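Glycerol kinase, putative (Plasmodium falciparum, PDB 2W40) probably catalyses the ATP-dependent phosphorylation of glycerol to sn-glycerol 3-phosphate, as a member of the FGGY family of carbohydrate kinases. Local coordinates at residues 388-393 with 424-429; 430-435 with 476-481. One frame throughout, in Å; residues are numbered along the deposited sequence.

Contact 1: 388-393 with 424-429; sequences IAFQLN and MQFNSD
Ala389 marks the closest backbone approach of helices 377-403 and 421-431, packed together in the C-terminal FGGY region of this actin-like ATPase fold, their local axes 9.1 Å apart and crossing at -31°. Alanine's small side chain suits a place where Ala389 CA is 5.0 Å from Asn427 CA. The methyl sits in the corner between the edge of the Phe426 ring, whose CD2 is 3.6 Å from Ala389 CB, and the amide of Asn427, whose ND2 is 3.8 Å from the same carbon. Phe426 reaches in because its CG is anti to the backbone N (chi1 -171°). Its edge also faces the Phe390 ring in an offset T-shaped pair, planes at 86° and centroids 5.8 Å apart. Leu392 touches more lightly, its CD2 3.7 Å from Asn427 OD1. In contrast to this buried core, the partly exposed Gln425 and Asp429 turn to the 476-481 loop, Gln425 NE2 donating to both Asp429 OD1 and His477 O. Asn427 is buried but satisfied: OD1 bonds to Tyr268 OH, on strand 264-268, where Leu392 also touches, and ND2 to Phe423 O. With these polar ends engaged, the amide can serve as a flat packing surface, and apolar and aromatic contact holds the helices together.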
loop_
_atom_site.group_PDB
_atom_site.type_symbol
_atom_site.label_atom_id
_atom_site.label_comp_id
_atom_site.label_asym_id
_atom_site.label_seq_id
_atom_site.Cartn_x
_atom_site.Cartn_y
_atom_site.Cartn_z
ATOM N N ILE C 388 -10.899 7.958 6.735
ATOM C CA ILE C 388 -11.942 7.947 7.779
ATOM C C ILE C 388 -12.843 9.154 7.614
ATOM O O ILE C 388 -14.081 9.040 7.595
ATOM C CB ILE C 388 -11.338 7.788 9.197
ATOM C CG1 ILE C 388 -10.414 6.529 9.310
ATOM C CG2 ILE C 388 -12.467 7.854 10.296
ATOM C CD1 ILE C 388 -9.657 6.427 10.634
ATOM N N ALA C 389 -12.207 10.344 7.572
ATOM C CA ALA C 389 -12.933 11.596 7.384
ATOM C C ALA C 389 -13.774 11.658 6.159
ATOM O O ALA C 389 -14.958 12.010 6.230
ATOM C CB ALA C 389 -11.971 12.802 7.503
ATOM N N PHE C 390 -13.181 11.231 5.020
ATOM C CA PHE C 390 -13.983 11.189 3.795
ATOM C C PHE C 390 -15.214 10.290 3.870
ATOM O O PHE C 390 -16.267 10.634 3.333
ATOM C CB PHE C 390 -13.089 10.775 2.629
ATOM C CG PHE C 390 -12.124 11.848 2.177
ATOM C CD1 PHE C 390 -12.565 13.117 1.720
ATOM C CD2 PHE C 390 -10.753 11.608 2.225
ATOM C CE1 PHE C 390 -11.617 14.077 1.295
ATOM C CE2 PHE C 390 -9.853 12.556 1.801
ATOM C CZ PHE C 390 -10.296 13.802 1.387
ATOM N N GLN C 391 -15.051 9.141 4.516
ATOM C CA GLN C 391 -16.201 8.261 4.701
ATOM C C GLN C 391 -17.279 8.899 5.631
ATOM O O GLN C 391 -18.505 8.797 5.376
ATOM C CB GLN C 391 -15.703 6.914 5.280
ATOM C CG GLN C 391 -15.030 5.983 4.241
ATOM C CD GLN C 391 -14.578 4.739 4.913
ATOM O OE1 GLN C 391 -15.291 3.765 4.933
ATOM N NE2 GLN C 391 -13.383 4.784 5.546
ATOM N N LEU C 392 -16.800 9.547 6.697
ATOM C CA LEU C 392 -17.702 10.192 7.619
ATOM C C LEU C 392 -18.495 11.283 6.917
ATOM O O LEU C 392 -19.677 11.472 7.156
ATOM C CB LEU C 392 -16.895 10.681 8.817
ATOM C CG LEU C 392 -17.813 11.174 9.936
ATOM C CD1 LEU C 392 -18.802 10.104 10.490
ATOM C CD2 LEU C 392 -16.980 11.850 11.031
ATOM N N ASN C 393 -17.841 12.020 6.013
ATOM C CA ASN C 393 -18.512 13.070 5.256
ATOM C C ASN C 393 -19.665 12.536 4.416
ATOM O O ASN C 393 -20.747 13.119 4.353
ATOM C CB ASN C 393 -17.505 13.744 4.363
ATOM C CG ASN C 393 -18.128 14.864 3.568
ATOM O OD1 ASN C 393 -18.853 15.710 4.119
ATOM N ND2 ASN C 393 -17.775 14.940 2.251
ATOM N N MET C 424 -8.767 15.581 14.137
ATOM C CA MET C 424 -10.095 16.150 14.374
ATOM C C MET C 424 -10.310 17.414 13.529
ATOM O O MET C 424 -11.420 17.680 13.022
ATOM C CB MET C 424 -10.246 16.402 15.860
ATOM C CG MET C 424 -10.378 15.146 16.721
ATOM S SD MET C 424 -11.509 13.828 15.931
ATOM C CE MET C 424 -12.941 14.673 16.257
ATOM N N GLN C 425 -9.249 18.214 13.327
ATOM C CA GLN C 425 -9.377 19.415 12.497
ATOM C C GLN C 425 -9.711 19.023 11.033
ATOM O O GLN C 425 -10.566 19.604 10.421
ATOM C CB GLN C 425 -8.115 20.251 12.591
ATOM C CG GLN C 425 -8.287 21.573 11.831
ATOM C CD GLN C 425 -9.409 22.461 12.388
ATOM O OE1 GLN C 425 -9.301 22.912 13.519
ATOM N NE2 GLN C 425 -10.400 22.717 11.613
ATOM N N PHE C 426 -9.024 17.989 10.549
ATOM C CA PHE C 426 -9.282 17.482 9.177
ATOM C C PHE C 426 -10.716 16.963 9.059
ATOM O O PHE C 426 -11.381 17.220 8.070
ATOM C CB PHE C 426 -8.294 16.397 8.806
ATOM C CG PHE C 426 -8.367 15.999 7.393
ATOM C CD1 PHE C 426 -7.758 16.736 6.406
ATOM C CD2 PHE C 426 -9.085 14.889 6.972
ATOM C CE1 PHE C 426 -7.809 16.391 5.102
ATOM C CE2 PHE C 426 -9.148 14.574 5.632
ATOM C CZ PHE C 426 -8.498 15.311 4.721
ATOM N N ASN C 427 -11.178 16.232 10.076
ATOM C CA ASN C 427 -12.584 15.782 10.076
ATOM C C ASN C 427 -13.551 16.947 10.005
ATOM O O ASN C 427 -14.464 17.004 9.206
ATOM C CB ASN C 427 -12.901 14.921 11.345
ATOM C CG ASN C 427 -12.502 13.459 11.179
ATOM O OD1 ASN C 427 -13.380 12.597 11.041
ATOM N ND2 ASN C 427 -11.202 13.175 11.173
ATOM N N SER C 428 -13.304 17.967 10.867
ATOM C CA SER C 428 -14.213 19.138 10.909
ATOM C C SER C 428 -14.201 19.875 9.589
ATOM O O SER C 428 -15.283 20.214 9.069
ATOM C CB SER C 428 -13.825 20.097 12.032
ATOM O OG SER C 428 -14.743 21.184 12.054
ATOM N N ASP C 429 -12.981 20.015 9.003
ATOM C CA ASP C 429 -12.768 20.628 7.713
ATOM C C ASP C 429 -13.567 19.857 6.601
ATOM O O ASP C 429 -14.385 20.434 5.823
ATOM C CB ASP C 429 -11.324 20.647 7.345
ATOM C CG ASP C 429 -10.515 21.653 8.058
ATOM O OD1 ASP C 429 -11.080 22.507 8.782
ATOM O OD2 ASP C 429 -9.258 21.593 7.879
#

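Contact 2: 430-435 with 476-481; sequences IINTKI and FHSKMD. With EDO (1,2-ethanediol), chain B.
The Phe476 ring has the carbonyl oxygen of Ile435 near its plane, at the edge, while Met424 of helix 421-431 also touches this side chain. The His477 imidazole runs alongside Lys434, whose CD comes within 3.4 Å of His477 CE1, obliquely to the ring. Lys434, long and flexible, lays its methylenes by the imidazole and bends at chi3 (64°). Lys434 NZ and His477 ND1 are near each other but not in contact, 5.3 Å apart, and both polar ends suit an exposed position. Next to this exposed pair, the buried Ile435 and Phe476 form an antiparallel hydrogen-bonded pair: Ile435 N gives to Phe476 O and Phe476 N to Ile435 O, each bond 2.9 Å and nearly straight, in the carbonyl plane. Their apolar side chains share one sheet face. Beyond the pair the segments diverge, and an ethanediol, probably from the crystallisation liquor, bridges them: its O1 donates to Asn432 OD1 (2.7 Å) and its O2 accepts from Ser478 N. Asn432 leaves the helix with positive phi, a conformation asparagine tolerates well. Ser478 OG, anti to its own N, accepts from Met480 N in an ST turn. Met480 then lays its SD beside Ile430 CD1, 3.8 Å away. The contact thus joins the end of helix 421-431 and strand 435-438 to edge strand 472-476 and the loop entering helix 482-500, whose Arg485 and Lys488 touch Met480.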
loop_
_atom_site.group_PDB
_atom_site.type_symbol
_atom_site.label_atom_id
_atom_site.label_comp_id
_atom_site.label_asym_id
_atom_site.label_seq_id
_atom_site.Cartn_x
_atom_site.Cartn_y
_atom_site.Cartn_z
ATOM N N ILE C 430 -13.378 18.557 6.535
ATOM C CA ILE C 430 -14.004 17.799 5.412
ATOM C C ILE C 430 -15.490 17.595 5.593
ATOM O O ILE C 430 -16.239 17.705 4.605
ATOM C CB ILE C 430 -13.324 16.497 5.205
ATOM C CG1 ILE C 430 -11.919 16.695 4.680
ATOM C CG2 ILE C 430 -14.141 15.473 4.296
ATOM C CD1 ILE C 430 -11.700 17.496 3.318
ATOM N N ILE C 431 -15.954 17.300 6.800
ATOM C CA ILE C 431 -17.440 17.145 7.041
ATOM C C ILE C 431 -18.178 18.481 7.164
ATOM O O ILE C 431 -19.432 18.444 7.274
ATOM C CB ILE C 431 -17.791 16.184 8.218
ATOM C CG1 ILE C 431 -17.578 16.818 9.612
ATOM C CG2 ILE C 431 -16.966 14.874 8.108
ATOM C CD1 ILE C 431 -17.872 15.937 10.833
ATOM N N ASN C 432 -17.402 19.586 7.213
ATOM C CA ASN C 432 -17.870 20.977 7.424
ATOM C C ASN C 432 -18.924 21.123 8.603
ATOM O O ASN C 432 -20.039 21.649 8.408
ATOM C CB ASN C 432 -18.407 21.530 6.146
ATOM C CG ASN C 432 -18.565 23.113 6.163
ATOM O OD1 ASN C 432 -17.903 23.845 6.920
ATOM N ND2 ASN C 432 -19.570 23.586 5.381
ATOM N N THR C 433 -18.543 20.619 9.758
ATOM C CA THR C 433 -19.417 20.522 10.915
ATOM C C THR C 433 -18.624 20.820 12.128
ATOM O O THR C 433 -17.462 20.362 12.241
ATOM C CB THR C 433 -20.066 19.089 11.070
ATOM O OG1 THR C 433 -20.872 18.712 9.890
ATOM C CG2 THR C 433 -20.999 18.965 12.331
ATOM N N LYS C 434 -19.217 21.624 13.032
ATOM C CA LYS C 434 -18.626 21.859 14.343
ATOM C C LYS C 434 -18.582 20.541 15.117
ATOM O O LYS C 434 -19.599 19.796 15.186
ATOM C CB LYS C 434 -19.435 22.931 15.213
ATOM C CG LYS C 434 -18.755 23.194 16.494
ATOM C CD LYS C 434 -19.171 24.466 17.301
ATOM C CE LYS C 434 -20.550 24.419 17.760
ATOM N NZ LYS C 434 -21.087 25.733 18.341
ATOM N N ILE C 435 -17.449 20.232 15.677
ATOM C CA ILE C 435 -17.218 19.000 16.464
ATOM C C ILE C 435 -16.907 19.398 17.945
ATOM O O ILE C 435 -16.060 20.247 18.178
ATOM C CB ILE C 435 -16.096 18.143 15.866
ATOM C CG1 ILE C 435 -16.536 17.493 14.542
ATOM C CG2 ILE C 435 -15.586 17.108 16.915
ATOM C CD1 ILE C 435 -15.403 16.748 13.893
ATOM N N PHE C 476 -13.828 21.939 17.628
ATOM C CA PHE C 476 -13.319 22.160 16.281
ATOM C C PHE C 476 -14.332 22.753 15.360
ATOM O O PHE C 476 -15.509 22.352 15.330
ATOM C CB PHE C 476 -12.794 20.811 15.689
ATOM C CG PHE C 476 -11.669 20.210 16.489
ATOM C CD1 PHE C 476 -10.347 20.512 16.215
ATOM C CD2 PHE C 476 -11.966 19.431 17.565
ATOM C CE1 PHE C 476 -9.379 20.024 16.970
ATOM C CE2 PHE C 476 -11.007 18.921 18.375
ATOM C CZ PHE C 476 -9.719 19.209 18.124
ATOM N N HIS C 477 -13.899 23.748 14.603
ATOM C CA HIS C 477 -14.728 24.323 13.589
ATOM C C HIS C 477 -13.955 24.176 12.272
ATOM O O HIS C 477 -12.740 24.192 12.296
ATOM C CB HIS C 477 -14.925 25.835 13.852
ATOM C CG HIS C 477 -15.347 26.190 15.238
ATOM N ND1 HIS C 477 -16.668 26.444 15.569
ATOM C CD2 HIS C 477 -14.618 26.439 16.359
ATOM C CE1 HIS C 477 -16.733 26.769 16.856
ATOM N NE2 HIS C 477 -15.507 26.781 17.354
ATOM N N SER C 478 -14.620 24.200 11.143
ATOM C CA SER C 478 -13.887 24.170 9.867
ATOM C C SER C 478 -13.039 25.410 9.619
ATOM O O SER C 478 -13.518 26.533 9.826
ATOM C CB SER C 478 -14.852 24.045 8.700
ATOM O OG SER C 478 -14.123 24.117 7.479
ATOM N N LYS C 479 -11.807 25.155 9.154
ATOM C CA LYS C 479 -10.824 26.196 8.761
ATOM C C LYS C 479 -10.515 26.084 7.256
ATOM O O LYS C 479 -9.678 26.794 6.726
ATOM C CB LYS C 479 -9.565 26.068 9.598
ATOM C CG LYS C 479 -9.755 26.527 11.004
ATOM C CD LYS C 479 -8.441 26.333 11.668
ATOM C CE LYS C 479 -8.497 26.751 13.137
ATOM N NZ LYS C 479 -7.176 26.989 13.754
ATOM N N MET C 480 -11.292 25.302 6.515
ATOM C CA MET C 480 -10.984 24.959 5.142
ATOM C C MET C 480 -11.989 25.630 4.235
ATOM O O MET C 480 -13.204 25.587 4.534
ATOM C CB MET C 480 -10.999 23.403 4.972
ATOM C CG MET C 480 -10.710 22.961 3.510
ATOM S SD MET C 480 -10.737 21.136 3.338
ATOM C CE MET C 480 -9.180 20.608 4.087
ATOM N N ASP C 481 -11.476 26.198 3.139
ATOM C CA ASP C 481 -12.193 26.897 2.035
ATOM C C ASP C 481 -13.124 25.890 1.322
ATOM O O ASP C 481 -12.738 24.706 1.183
ATOM C CB ASP C 481 -11.068 27.331 1.024
ATOM C CG ASP C 481 -11.517 28.173 -0.083
ATOM O OD1 ASP C 481 -12.129 29.225 0.134
ATOM O OD2 ASP C 481 -11.309 27.779 -1.227
HETATM C C1 EDO B . -19.294 24.843 9.858
HETATM O O1 EDO B . -18.555 25.560 8.882
HETATM C C2 EDO B . -18.286 23.930 10.505
HETATM O O2 EDO B . -17.513 24.606 11.488
#

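Helix 421-431 is common to both contacts, whose centres lie about 8 Å apart in the C-terminal FGGY region. In chain order contact 1 closes first; contact 2 opens at the end of the same helix. Ser428 and Asp429 of contact 1 tie directly to contact 2: Ser428 OG lies 2.8 Å from Thr433 O, and Asp429 OD1 lies 2.8 Å from Lys479 N, both probable hydrogen bonds. The helix therefore lies between helix 377-403 and the loop that follows edge strand 472-476. The side chain of Phe426 is about 11 Å from that of Ser334, and that of Asn427 about 12 Å from that of Gly416, both ADP-site residues in another structure of this protein.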